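Local coordinates for choline binding protein PCPA (Streptococcus pneumoniae, PDB 4CP6) that serves as a leucine-rich-repeat vaccine antigen of the pneumococcus and, as a choline-binding protein, is probably attached to the cell surface through choline, at residues D235-I240 / E256-A261; E275-G279 / L299-L303; N204-T210 / S262-K267; V227-L231 / Y242-K246; L280-F286 / S302-R308. All blocks are in the same frame, centred on the assembly; numbering follows the deposited sequence. Where two conformers were deposited one is given.

Contact 1. Residues D235-I240 / E256-A261; sequences DKTQLI and ETKELA
Residues 235-240 enter a parallel strand pairing with 256-261 through a tight turn. Asp-235, chi1 p, turns its carboxylate so that OD1 accepts from Thr-237 N (3.0 Å), an Asx turn, and from Thr-237 OG1 (2.7 Å); Ser-233 OG also bonds OD1. Lys-236 takes a positive phi (64/14). Its CA-to-CB bond points toward 256-261, Lys-236 CE comes 3.5 Å from Glu-256 OE1, and the side chain makes a cation-pi contact with Phe-232. At Thr-237 the chains draw closest, its CA 4.2 Å from Thr-257 CA, and the single carbonyl Thr-237 O accepts twice, from Lys-258 N (2.8 Å) and Glu-259 N (3.1 Å). Extended backbone begins with Gln-238, which pairs with Glu-259 at a CA-CA distance of 5.2 Å, both side chains on one face. Leu-239 (chi1 t) pairs with Leu-260 (CA-CA 5.0 Å) on the other, buried face, where Leu-239 CB meets Leu-260 CD2 at 3.9 Å. Leu-239 N donates to Glu-259 O (3.0 Å) and Leu-239 O accepts from Ala-261 N (2.9 Å). Ile-240 points away, leaving its O 3.6 Å from Ala-261 CB. Short parallel strands stacked in this way are the rungs of a leucine-rich-repeat solenoid.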
# COMPACT_ATOMS: atom_id res chain seq x y z
N ASP A 235 17.89 -2.85 -10.42
CA ASP A 235 18.93 -1.85 -10.72
C ASP A 235 19.13 -0.78 -9.61
O ASP A 235 19.99 0.09 -9.75
CB ASP A 235 18.66 -1.19 -12.08
CG ASP A 235 17.38 -0.36 -12.19
OD1 ASP A 235 16.78 -0.03 -11.14
OD2 ASP A 235 16.97 -0.05 -13.32
N LYS A 236 18.35 -0.88 -8.49
CA LYS A 236 18.43 0.00 -7.32
C LYS A 236 18.06 1.45 -7.64
O LYS A 236 18.25 2.31 -6.77
CB LYS A 236 19.80 -0.11 -6.61
CG LYS A 236 20.01 -1.50 -5.97
CD LYS A 236 21.49 -1.82 -5.68
CE LYS A 236 22.12 -1.05 -4.54
NZ LYS A 236 21.60 -1.47 -3.22
N THR A 237 17.45 1.72 -8.82
CA THR A 237 16.99 3.07 -9.11
C THR A 237 15.72 3.42 -8.35
O THR A 237 15.45 4.61 -8.15
CB THR A 237 16.79 3.30 -10.60
OG1 THR A 237 15.73 2.46 -11.11
CG2 THR A 237 18.09 3.13 -11.38
N GLN A 238 14.94 2.40 -7.95
CA GLN A 238 13.68 2.64 -7.23
C GLN A 238 13.77 2.00 -5.88
O GLN A 238 13.95 0.78 -5.81
CB GLN A 238 12.46 2.08 -8.01
CG GLN A 238 12.36 2.58 -9.46
CD GLN A 238 11.28 1.92 -10.27
OE1 GLN A 238 11.54 1.09 -11.14
NE2 GLN A 238 10.05 2.35 -10.05
N LEU A 239 13.64 2.79 -4.80
CA LEU A 239 13.51 2.23 -3.47
C LEU A 239 11.99 2.07 -3.32
O LEU A 239 11.25 3.06 -3.25
CB LEU A 239 14.14 3.13 -2.39
CG LEU A 239 14.27 2.49 -1.02
CD1 LEU A 239 15.30 3.28 -0.16
CD2 LEU A 239 12.89 2.37 -0.29
N ILE A 240 11.54 0.80 -3.35
CA ILE A 240 10.11 0.53 -3.37
C ILE A 240 9.53 0.52 -1.96
O ILE A 240 8.48 1.12 -1.73
CB ILE A 240 9.83 -0.80 -4.11
CG1 ILE A 240 10.33 -0.70 -5.57
CG2 ILE A 240 8.32 -1.16 -4.09
CD1 ILE A 240 10.34 -2.03 -6.33
N GLU A 256 22.71 4.69 -6.39
CA GLU A 256 21.94 4.49 -7.62
C GLU A 256 20.51 4.98 -7.51
O GLU A 256 19.86 5.08 -8.53
CB GLU A 256 21.86 2.99 -7.95
CG GLU A 256 23.19 2.32 -8.28
CD GLU A 256 23.98 1.78 -7.10
OE1 GLU A 256 23.46 1.81 -5.96
OE2 GLU A 256 25.11 1.29 -7.32
N THR A 257 20.01 5.25 -6.28
CA THR A 257 18.60 5.60 -6.12
C THR A 257 18.21 6.84 -6.90
O THR A 257 18.87 7.88 -6.76
CB THR A 257 18.22 5.73 -4.65
OG1 THR A 257 18.90 4.78 -3.84
CG2 THR A 257 16.72 5.63 -4.43
N LYS A 258 17.14 6.75 -7.70
CA LYS A 258 16.59 7.89 -8.45
C LYS A 258 15.25 8.31 -7.84
O LYS A 258 14.85 9.48 -7.95
CB LYS A 258 16.38 7.54 -9.91
CG LYS A 258 17.70 7.18 -10.61
CD LYS A 258 17.54 7.16 -12.12
CE LYS A 258 18.86 7.35 -12.83
NZ LYS A 258 19.50 6.05 -13.18
N GLU A 259 14.51 7.37 -7.23
CA GLU A 259 13.24 7.74 -6.64
C GLU A 259 12.88 6.90 -5.45
O GLU A 259 13.23 5.70 -5.39
CB GLU A 259 12.11 7.71 -7.68
CG GLU A 259 11.75 6.32 -8.16
CD GLU A 259 10.58 6.30 -9.12
OE1 GLU A 259 9.46 6.72 -8.74
OE2 GLU A 259 10.79 5.86 -10.27
N LEU A 260 12.11 7.52 -4.53
CA LEU A 260 11.49 6.81 -3.42
C LEU A 260 10.06 6.61 -3.85
O LEU A 260 9.38 7.59 -4.19
CB LEU A 260 11.55 7.58 -2.10
CG LEU A 260 12.92 8.08 -1.69
CD1 LEU A 260 12.84 8.75 -0.36
CD2 LEU A 260 13.94 6.94 -1.61
N ALA A 261 9.59 5.36 -3.89
CA ALA A 261 8.23 5.09 -4.32
C ALA A 261 7.23 5.68 -3.35
O ALA A 261 7.54 5.94 -2.17
CB ALA A 261 8.00 3.58 -4.37

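Contact 2. Residues E275-G279 / L299-L303; sequences ELNEG and LPNSL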
# COMPACT_ATOMS: atom_id res chain seq x y z
N GLU A 275 19.72 9.68 5.25
CA GLU A 275 20.52 10.46 4.32
C GLU A 275 20.19 10.03 2.92
O GLU A 275 20.40 8.85 2.60
CB GLU A 275 22.02 10.33 4.59
CG GLU A 275 22.42 11.15 5.80
CD GLU A 275 23.90 11.03 6.07
OE1 GLU A 275 24.31 9.98 6.62
OE2 GLU A 275 24.66 11.92 5.61
N LEU A 276 19.62 10.93 2.12
CA LEU A 276 19.33 10.63 0.71
C LEU A 276 20.55 10.95 -0.10
O LEU A 276 21.42 11.74 0.31
CB LEU A 276 18.08 11.35 0.20
CG LEU A 276 16.82 11.08 1.03
CD1 LEU A 276 15.64 11.81 0.46
CD2 LEU A 276 16.48 9.60 1.08
N ASN A 277 20.67 10.28 -1.24
CA ASN A 277 21.86 10.40 -2.06
C ASN A 277 21.75 11.40 -3.20
O ASN A 277 20.68 11.56 -3.80
CB ASN A 277 22.12 9.04 -2.72
CG ASN A 277 20.93 8.55 -3.53
OD1 ASN A 277 19.87 8.22 -2.99
ND2 ASN A 277 21.00 8.59 -4.85
N GLU A 278 22.89 12.03 -3.59
CA GLU A 278 22.88 12.79 -4.82
C GLU A 278 22.54 11.82 -5.95
O GLU A 278 23.05 10.68 -5.97
CB GLU A 278 24.25 13.41 -5.10
CG GLU A 278 24.48 14.70 -4.33
CD GLU A 278 23.34 15.71 -4.38
OE1 GLU A 278 22.76 15.93 -5.47
OE2 GLU A 278 23.09 16.31 -3.32
N GLY A 279 21.69 12.27 -6.85
CA GLY A 279 21.18 11.49 -7.96
C GLY A 279 19.70 11.20 -7.76
O GLY A 279 18.98 10.96 -8.73
N LEU A 299 18.26 16.11 2.16
CA LEU A 299 17.67 16.15 0.82
C LEU A 299 18.72 16.66 -0.15
O LEU A 299 19.37 17.67 0.11
CB LEU A 299 16.47 17.10 0.81
CG LEU A 299 15.34 16.72 1.81
CD1 LEU A 299 14.24 17.79 1.78
CD2 LEU A 299 14.76 15.34 1.49
N PRO A 300 18.87 15.97 -1.30
CA PRO A 300 19.99 16.28 -2.20
C PRO A 300 19.78 17.40 -3.21
O PRO A 300 18.65 17.77 -3.51
CB PRO A 300 20.21 14.94 -2.93
CG PRO A 300 18.79 14.38 -3.03
CD PRO A 300 18.18 14.73 -1.69
N ASN A 301 20.89 17.96 -3.73
CA ASN A 301 20.84 18.99 -4.76
C ASN A 301 20.07 18.55 -5.99
O ASN A 301 19.45 19.37 -6.64
CB ASN A 301 22.27 19.38 -5.17
CG ASN A 301 23.05 19.99 -4.03
OD1 ASN A 301 24.20 19.60 -3.70
ND2 ASN A 301 22.43 20.96 -3.38
N SER A 302 20.10 17.23 -6.30
CA SER A 302 19.41 16.68 -7.47
C SER A 302 17.89 16.58 -7.30
O SER A 302 17.21 16.28 -8.30
CB SER A 302 19.96 15.29 -7.78
OG SER A 302 19.90 14.49 -6.61
N LEU A 303 17.35 16.80 -6.09
CA LEU A 303 15.91 16.60 -5.88
C LEU A 303 15.06 17.55 -6.70
O LEU A 303 15.15 18.77 -6.55
CB LEU A 303 15.61 16.73 -4.39
CG LEU A 303 14.15 16.46 -3.96
CD1 LEU A 303 13.75 15.00 -4.23
CD2 LEU A 303 14.04 16.73 -2.47
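Two successive coils of the leucine-rich-repeat solenoid meet here at equivalent loops, which run within 2° of one another and use no backbone-to-backbone hydrogen bond across the pair. Three residues dominate the buried surface. Glu-278, though its CB points sideways, bends its side chain (chi1 and chi2 both m) over the next loop, and its carboxylate takes two backbone amides: Glu-278 OE2 accepts from Asn-301 N at 2.8 Å and Glu-278 OE1 from Ser-302 N at 3.1 Å. These amides belong to the central residues of the type I turn from Pro-300 to Leu-303, so one acidic group satisfies donors that the turn itself does not use. Pro-300 fills the space beneath, with its CB 3.2 Å from Glu-278 OE2 and its CG 3.5 Å from Asn-277 O. Leu-276 forms the inward, apolar end of the contact: Leu-276 CB packs on Pro-300 CD at 3.9 Å and Leu-276 CD1 on Leu-299 CD2 at 3.8 Å, both leucines also touching Ile-283. Asn-277 turns away to Thr-253 and Thr-257 of the preceding coil. Ser-302 makes the last link, its hydroxyl engaging the carbonyl of Leu-280 while Ser-302 OG accepts from Gly-279 N at 2.9 Å.

Contact 3. Residues N204-T210 / S262-K267; sequences NLFRLTT and SYSFNK
Each loop opens with a type I turn (Asn-204 to Arg-207, Tyr-263 to Asn-266), and the first adds a type II turn from Phe-206 to Thr-209. Asn-204, Leu-208, Tyr-263 and Lys-267 have positive phi. The CA atoms of Asn-204 and Tyr-263 are 6.0 Å apart, those of Thr-210 and Lys-267 6.1 Å, and no backbone-to-backbone hydrogen bond joins the segments. Asn-204 OD1 accepts from Ser-262 OG (2.6 Å), and one water accepts from Asn-204 N (2.9 Å) while donating to Ser-262 OG (2.9 Å). Arg-207, extended with chi1 to chi3 all t, donates from NE to Tyr-263 OH (3.1 Å). A second water joins Arg-207 NH2 (2.7 Å) to Tyr-263 OH (2.8 Å), and Arg-207 CG sits over the ring face in a CH-pi contact, 3.8 Å from the centroid. A further water lies 2.7 Å from Thr-209 O and 2.8 Å from Asn-266 O. Leu-208 CD2 meets Lys-267 CE at 3.8 Å, and Lys-267 NZ salt-bridges Asp-290. Thr-209 OG1 is satisfied by Phe-183 and Leu-186. The chemistry implies a hydrated seam: side chains and water join coils of the two repeat regions, separated in sequence by the antiparallel strands 224-227, 230-233 and 238-241.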
# COMPACT_ATOMS: atom_id res chain seq x y z
N ASN A 204 1.93 1.05 -4.01
CA ASN A 204 1.44 1.06 -2.63
C ASN A 204 1.16 -0.32 -2.13
O ASN A 204 0.18 -0.56 -1.43
CB ASN A 204 0.19 1.95 -2.53
CG ASN A 204 0.48 3.33 -3.05
OD1 ASN A 204 1.66 3.73 -3.08
ND2 ASN A 204 -0.56 4.05 -3.38
N LEU A 205 2.06 -1.25 -2.48
CA LEU A 205 1.84 -2.66 -2.18
C LEU A 205 1.61 -2.93 -0.71
O LEU A 205 0.84 -3.84 -0.38
CB LEU A 205 3.05 -3.47 -2.68
CG LEU A 205 2.98 -4.96 -2.61
CD1 LEU A 205 1.76 -5.52 -3.34
CD2 LEU A 205 4.23 -5.58 -3.22
N PHE A 206 2.29 -2.16 0.15
CA PHE A 206 2.24 -2.34 1.59
C PHE A 206 1.60 -1.13 2.28
O PHE A 206 1.86 -0.90 3.46
CB PHE A 206 3.66 -2.56 2.11
CG PHE A 206 4.33 -3.74 1.43
CD1 PHE A 206 3.97 -5.04 1.75
CD2 PHE A 206 5.36 -3.55 0.52
CE1 PHE A 206 4.58 -6.13 1.13
CE2 PHE A 206 5.98 -4.65 -0.10
CZ PHE A 206 5.60 -5.93 0.23
N ARG A 207 0.76 -0.37 1.57
CA ARG A 207 0.19 0.86 2.12
C ARG A 207 -0.40 0.65 3.51
O ARG A 207 -1.23 -0.23 3.67
CB ARG A 207 -0.88 1.41 1.17
CG ARG A 207 -1.57 2.67 1.70
CD ARG A 207 -2.63 3.22 0.73
NE ARG A 207 -3.34 4.35 1.34
CZ ARG A 207 -4.38 4.25 2.17
NH1 ARG A 207 -4.87 3.07 2.50
NH2 ARG A 207 -4.91 5.34 2.70
N LEU A 208 0.01 1.46 4.50
CA LEU A 208 -0.51 1.44 5.87
C LEU A 208 -0.22 0.16 6.63
O LEU A 208 -0.66 0.02 7.78
CB LEU A 208 -2.01 1.78 5.92
CG LEU A 208 -2.49 3.15 5.40
CD1 LEU A 208 -3.91 3.45 5.87
CD2 LEU A 208 -1.62 4.29 5.80
N THR A 209 0.60 -0.74 6.07
CA THR A 209 1.02 -1.92 6.81
C THR A 209 2.03 -1.52 7.91
O THR A 209 2.87 -0.64 7.70
CB THR A 209 1.53 -2.97 5.83
OG1 THR A 209 0.37 -3.46 5.18
CG2 THR A 209 2.24 -4.15 6.53
N THR A 210 1.92 -2.16 9.09
CA THR A 210 2.68 -1.73 10.26
C THR A 210 3.55 -2.82 10.86
O THR A 210 4.14 -2.58 11.92
CB THR A 210 1.68 -1.26 11.34
OG1 THR A 210 0.75 -2.32 11.62
CG2 THR A 210 0.93 0.01 10.94
N SER A 262 6.02 5.85 -3.82
CA SER A 262 4.96 6.29 -2.95
C SER A 262 4.82 5.30 -1.78
O SER A 262 4.98 4.08 -1.97
CB SER A 262 3.65 6.39 -3.72
OG SER A 262 3.35 5.21 -4.45
N TYR A 263 4.57 5.84 -0.56
CA TYR A 263 4.39 5.06 0.68
C TYR A 263 5.64 4.23 1.06
O TYR A 263 5.54 3.37 1.96
CB TYR A 263 3.16 4.14 0.55
CG TYR A 263 1.85 4.90 0.62
CD1 TYR A 263 1.25 5.41 -0.53
CD2 TYR A 263 1.22 5.12 1.84
CE1 TYR A 263 0.05 6.10 -0.47
CE2 TYR A 263 0.01 5.79 1.91
CZ TYR A 263 -0.56 6.30 0.76
OH TYR A 263 -1.79 6.95 0.87
N SER A 264 6.81 4.55 0.48
CA SER A 264 7.98 3.71 0.74
C SER A 264 8.47 3.65 2.19
O SER A 264 9.08 2.64 2.55
CB SER A 264 9.14 4.06 -0.16
OG SER A 264 9.40 5.46 -0.15
N PHE A 265 8.29 4.71 3.00
CA PHE A 265 8.68 4.71 4.43
C PHE A 265 7.43 4.96 5.27
O PHE A 265 7.53 5.44 6.41
CB PHE A 265 9.76 5.78 4.77
CG PHE A 265 11.11 5.52 4.16
CD1 PHE A 265 11.33 5.73 2.79
CD2 PHE A 265 12.18 5.10 4.95
CE1 PHE A 265 12.61 5.55 2.24
CE2 PHE A 265 13.45 4.92 4.39
CZ PHE A 265 13.65 5.12 3.04
N ASN A 266 6.26 4.62 4.75
CA ASN A 266 5.03 4.82 5.49
C ASN A 266 5.04 4.01 6.79
O ASN A 266 5.44 2.85 6.79
CB ASN A 266 3.84 4.40 4.62
CG ASN A 266 2.50 4.67 5.21
OD1 ASN A 266 2.22 5.79 5.74
ND2 ASN A 266 1.62 3.76 5.01
N LYS A 267 4.52 4.61 7.86
CA LYS A 267 4.37 3.99 9.20
C LYS A 267 5.70 3.63 9.83
O LYS A 267 5.72 2.85 10.78
CB LYS A 267 3.46 2.74 9.13
CG LYS A 267 2.03 2.99 8.61
CD LYS A 267 1.28 3.86 9.65
CE LYS A 267 -0.13 4.23 9.32
NZ LYS A 267 -0.64 5.13 10.38
O HOH W 1 4.44 2.51 -4.49
O HOH W 2 3.60 1.42 2.65
O HOH W 3 -3.26 7.36 3.26
O HOH W 4 4.14 0.62 5.67

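Contact 4. Residues V227-L231 / Y242-K246; sequences VDGVL and YPSQK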
# COMPACT_ATOMS: atom_id res chain seq x y z
N VAL A 227 17.90 -5.58 -0.11
CA VAL A 227 19.17 -5.24 0.54
C VAL A 227 18.88 -4.94 2.00
O VAL A 227 18.21 -3.95 2.31
CB VAL A 227 19.92 -4.07 -0.12
CG1 VAL A 227 21.28 -3.85 0.57
CG2 VAL A 227 20.09 -4.29 -1.63
N ASP A 228 19.32 -5.83 2.91
CA ASP A 228 19.08 -5.63 4.34
C ASP A 228 17.58 -5.47 4.64
O ASP A 228 17.16 -4.75 5.56
CB ASP A 228 19.95 -4.49 4.91
CG ASP A 228 21.44 -4.78 4.81
OD1 ASP A 228 21.84 -5.93 5.11
OD2 ASP A 228 22.20 -3.88 4.39
N GLY A 229 16.79 -6.21 3.87
CA GLY A 229 15.34 -6.29 4.04
C GLY A 229 14.56 -5.18 3.36
O GLY A 229 13.33 -5.20 3.42
N VAL A 230 15.26 -4.27 2.67
CA VAL A 230 14.66 -3.14 1.93
C VAL A 230 14.45 -3.55 0.49
O VAL A 230 15.38 -4.06 -0.14
CB VAL A 230 15.54 -1.87 2.02
CG1 VAL A 230 14.87 -0.68 1.33
CG2 VAL A 230 15.82 -1.52 3.48
N LEU A 231 13.23 -3.34 -0.04
CA LEU A 231 12.89 -3.73 -1.40
C LEU A 231 13.19 -2.63 -2.40
O LEU A 231 12.72 -1.50 -2.25
CB LEU A 231 11.40 -4.12 -1.44
CG LEU A 231 10.83 -4.52 -2.79
CD1 LEU A 231 11.41 -5.86 -3.28
CD2 LEU A 231 9.32 -4.66 -2.68
N TYR A 242 10.64 0.34 2.39
CA TYR A 242 11.50 0.21 3.55
C TYR A 242 10.59 -0.33 4.66
O TYR A 242 9.66 0.37 5.10
CB TYR A 242 12.05 1.57 3.91
CG TYR A 242 13.11 1.51 4.99
CD1 TYR A 242 12.76 1.44 6.34
CD2 TYR A 242 14.46 1.59 4.66
CE1 TYR A 242 13.74 1.43 7.33
CE2 TYR A 242 15.44 1.59 5.65
CZ TYR A 242 15.08 1.49 6.98
OH TYR A 242 16.05 1.53 7.95
N PRO A 243 10.80 -1.57 5.15
CA PRO A 243 9.87 -2.13 6.15
C PRO A 243 9.68 -1.26 7.37
O PRO A 243 10.67 -0.80 7.93
CB PRO A 243 10.48 -3.49 6.49
CG PRO A 243 11.21 -3.87 5.21
CD PRO A 243 11.81 -2.56 4.73
N SER A 244 8.42 -1.04 7.79
CA SER A 244 8.14 -0.13 8.89
C SER A 244 8.81 -0.56 10.18
O SER A 244 9.10 0.30 11.03
CB SER A 244 6.64 0.05 9.11
OG SER A 244 6.02 -1.12 9.63
N GLN A 245 9.03 -1.89 10.34
CA GLN A 245 9.58 -2.39 11.62
C GLN A 245 11.06 -2.74 11.53
O GLN A 245 11.60 -3.31 12.49
CB GLN A 245 8.76 -3.56 12.20
CG GLN A 245 7.27 -3.28 12.29
CD GLN A 245 6.97 -1.97 12.96
OE1 GLN A 245 6.65 -0.95 12.31
NE2 GLN A 245 7.05 -1.96 14.28
N LYS A 246 11.73 -2.37 10.44
CA LYS A 246 13.19 -2.53 10.30
C LYS A 246 13.80 -1.57 11.36
O LYS A 246 13.48 -0.38 11.37
CB LYS A 246 13.61 -2.20 8.87
CG LYS A 246 15.12 -2.12 8.71
CD LYS A 246 15.51 -2.03 7.25
CE LYS A 246 16.94 -1.60 7.02
NZ LYS A 246 17.92 -2.59 7.49
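Tyr-242 leaves strand 238-241 just as the chain enters the loop leading to strand 250-252. Its CA is 4.9 Å from that of Val-230, and although its CB points away, Tyr-242 CD2 reaches Val-230 CG2 at 3.6 Å; the ring also stacks with Phe-265 and meets Tyr-251 edge-to-face. Pro-243 comes next, its CG 3.1 Å from Gly-229 O and its CD 4.0 Å from Val-230 CA, packing against the end of the beta hairpin formed by strands 224-227 and 230-233. That hairpin closes through a type I' turn from Val-227 to Val-230, with Asp-228 and Gly-229 both at positive phi and Val-230 N bonded to Val-227 O (3.0 Å). A type I turn running on from Pro-243, held by Lys-246 N to Pro-243 O at 3.1 Å, brings Lys-246 round to face the hairpin. Its side chain is extended through chi3 (t), laying Lys-246 CE 3.7 Å from Val-230 CG2. Lys-246 NZ donates to Asp-228 O at 3.0 Å and forms a salt bridge with Asp-248. One lysine thus serves both chemistries: its aliphatic stem adds to the apolar patch around Val-230, while its charge marks the polar limit of the contact at the hairpin turn.

Contact 5. Residues L280-F286 / S302-R308; sequences LEKIGTF and SLETIER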
# COMPACT_ATOMS: atom_id res chain seq x y z
N LEU A 280 19.23 11.24 -6.50
CA LEU A 280 17.80 11.04 -6.21
C LEU A 280 17.04 12.25 -6.74
O LEU A 280 17.40 13.40 -6.47
CB LEU A 280 17.58 10.85 -4.72
CG LEU A 280 16.22 10.29 -4.34
CD1 LEU A 280 16.35 9.26 -3.26
CD2 LEU A 280 15.31 11.38 -3.90
N GLU A 281 16.01 11.99 -7.54
CA GLU A 281 15.23 13.05 -8.19
C GLU A 281 13.83 13.24 -7.64
O GLU A 281 13.29 14.34 -7.76
CB GLU A 281 15.07 12.77 -9.69
CG GLU A 281 16.39 12.64 -10.44
CD GLU A 281 16.28 12.05 -11.84
OE1 GLU A 281 15.20 11.52 -12.20
OE2 GLU A 281 17.29 12.10 -12.57
N LYS A 282 13.21 12.18 -7.14
CA LYS A 282 11.81 12.22 -6.76
C LYS A 282 11.50 11.50 -5.49
O LYS A 282 11.96 10.37 -5.28
CB LYS A 282 11.00 11.63 -7.94
CG LYS A 282 9.50 11.48 -7.70
CD LYS A 282 8.85 10.97 -8.98
CE LYS A 282 7.36 10.95 -8.89
NZ LYS A 282 6.78 10.42 -10.16
N ILE A 283 10.64 12.13 -4.67
CA ILE A 283 10.11 11.53 -3.45
C ILE A 283 8.60 11.37 -3.67
O ILE A 283 7.88 12.37 -3.85
CB ILE A 283 10.41 12.41 -2.22
CG1 ILE A 283 11.93 12.48 -2.00
CG2 ILE A 283 9.66 11.91 -0.98
CD1 ILE A 283 12.36 13.50 -0.95
N GLY A 284 8.15 10.11 -3.67
CA GLY A 284 6.75 9.76 -3.94
C GLY A 284 5.76 10.22 -2.90
O GLY A 284 6.11 10.51 -1.75
N THR A 285 4.47 10.17 -3.27
CA THR A 285 3.40 10.60 -2.37
C THR A 285 3.40 9.75 -1.08
O THR A 285 3.62 8.53 -1.12
CB THR A 285 2.06 10.66 -3.12
OG1 THR A 285 1.08 11.29 -2.30
CG2 THR A 285 1.54 9.29 -3.51
N PHE A 286 3.15 10.39 0.09
CA PHE A 286 3.14 9.72 1.39
C PHE A 286 4.45 9.00 1.69
O PHE A 286 4.46 8.10 2.55
CB PHE A 286 1.96 8.75 1.50
CG PHE A 286 0.59 9.38 1.57
CD1 PHE A 286 -0.06 9.81 0.42
CD2 PHE A 286 -0.08 9.50 2.79
CE1 PHE A 286 -1.33 10.38 0.48
CE2 PHE A 286 -1.34 10.07 2.85
CZ PHE A 286 -1.95 10.51 1.70
N SER A 302 20.10 17.23 -6.30
CA SER A 302 19.41 16.68 -7.47
C SER A 302 17.89 16.58 -7.30
O SER A 302 17.21 16.28 -8.30
CB SER A 302 19.96 15.29 -7.78
OG SER A 302 19.90 14.49 -6.61
N LEU A 303 17.35 16.80 -6.09
CA LEU A 303 15.91 16.60 -5.88
C LEU A 303 15.06 17.55 -6.70
O LEU A 303 15.15 18.77 -6.55
CB LEU A 303 15.61 16.73 -4.39
CG LEU A 303 14.15 16.46 -3.96
CD1 LEU A 303 13.75 15.00 -4.23
CD2 LEU A 303 14.04 16.73 -2.47
N GLU A 304 14.17 16.98 -7.55
CA GLU A 304 13.32 17.78 -8.41
C GLU A 304 11.86 17.81 -7.97
O GLU A 304 11.16 18.78 -8.27
CB GLU A 304 13.30 17.14 -9.81
CG GLU A 304 14.63 17.06 -10.54
CD GLU A 304 14.60 16.25 -11.83
OE1 GLU A 304 13.49 15.87 -12.28
OE2 GLU A 304 15.69 15.96 -12.36
N THR A 305 11.36 16.71 -7.39
CA THR A 305 9.94 16.55 -7.12
C THR A 305 9.71 15.99 -5.75
O THR A 305 10.28 14.95 -5.41
CB THR A 305 9.35 15.57 -8.20
OG1 THR A 305 9.61 16.11 -9.49
CG2 THR A 305 7.84 15.31 -8.00
N ILE A 306 8.77 16.60 -5.00
CA ILE A 306 8.34 16.10 -3.71
C ILE A 306 6.83 16.05 -3.78
O ILE A 306 6.18 17.09 -3.84
CB ILE A 306 8.83 16.92 -2.51
CG1 ILE A 306 10.32 17.21 -2.59
CG2 ILE A 306 8.49 16.18 -1.20
CD1 ILE A 306 10.79 18.15 -1.45
N GLU A 307 6.24 14.84 -3.79
CA GLU A 307 4.82 14.67 -3.99
C GLU A 307 3.97 14.88 -2.75
O GLU A 307 4.47 15.07 -1.64
CB GLU A 307 4.54 13.29 -4.62
CG GLU A 307 5.17 13.09 -5.99
CD GLU A 307 4.70 11.82 -6.70
OE1 GLU A 307 4.33 10.82 -6.04
OE2 GLU A 307 4.73 11.85 -7.95
N ARG A 308 2.66 14.83 -2.97
CA ARG A 308 1.65 15.06 -1.96
C ARG A 308 1.88 14.30 -0.66
O ARG A 308 2.11 13.09 -0.67
CB ARG A 308 0.26 14.71 -2.55
CG ARG A 308 -0.89 14.67 -1.54
CD ARG A 308 -2.25 14.65 -2.25
NE ARG A 308 -3.35 14.63 -1.27
CZ ARG A 308 -3.98 13.55 -0.83
NH1 ARG A 308 -3.64 12.35 -1.26
NH2 ARG A 308 -4.98 13.67 0.05
O HOH W 5 4.20 9.77 -9.52
O HOH W 6 -1.54 11.28 -3.00
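Leu-303 CD1 lies at the apolar centre, 3.8 Å from Ile-283 CG1 and 4.0 Å from Leu-280 CD2. Ile-306, paired with Ile-283 at a CA-CA distance of 4.9 Å, continues this buried face. Around it runs a parallel backbone ladder characteristic of leucine-rich-repeat coils: Glu-281 O accepts from both Glu-304 N (2.8 Å) and Thr-305 N (3.1 Å), Ile-283 N donates to Thr-305 O (2.9 Å), and Glu-307 N to Ile-283 O (3.0 Å). Hydroxyls extend the ladder beyond the strands, Ser-302 OG donating to Leu-280 O at 2.7 Å and Thr-285 OG1 to Arg-308 O at 2.6 Å. That same Arg-308 O also receives Phe-286 N at 3.0 Å. Farther out, Lys-282 NZ forms a salt bridge with Glu-307 OE2 (3.3 Å), bridged in addition by a water 2.7 Å from each of these atoms. Another water links Thr-285 OG1 (2.7 Å) to Arg-308 NH1 (2.9 Å), and the latter lies at the edge of the Phe-286 ring, 3.5 Å from CE1. Strand 282-283 is flanked on its other side by strand 259-260, and strand 305-306 by strand 328-329, so the contact is one interior step of the sheet.

Contacts 1 and 5 are successive steps of one sheet, centres 11 Å apart, joined where strands 259-260 and 282-283 pair: Lys-258 O lies 2.8 Å from Glu-281 N and Leu-260 O 2.9 Å from Gly-284 N. Contact 4 continues that sheet the other way, with Ile-240 N 2.8 Å from Leu-231 O. Contact 2 shares Ser-302 and Leu-303 with contact 5 and carries the same inter-repeat pairing into the preceding loops, its centre 10 Å away. Contact 3 spans the segments of contact 4 in sequence and touches it through Ser-264 O and Tyr-242 N, 2.8 Å apart; contacts 2 and 3 do not touch, their nearest atoms being about 6 Å apart.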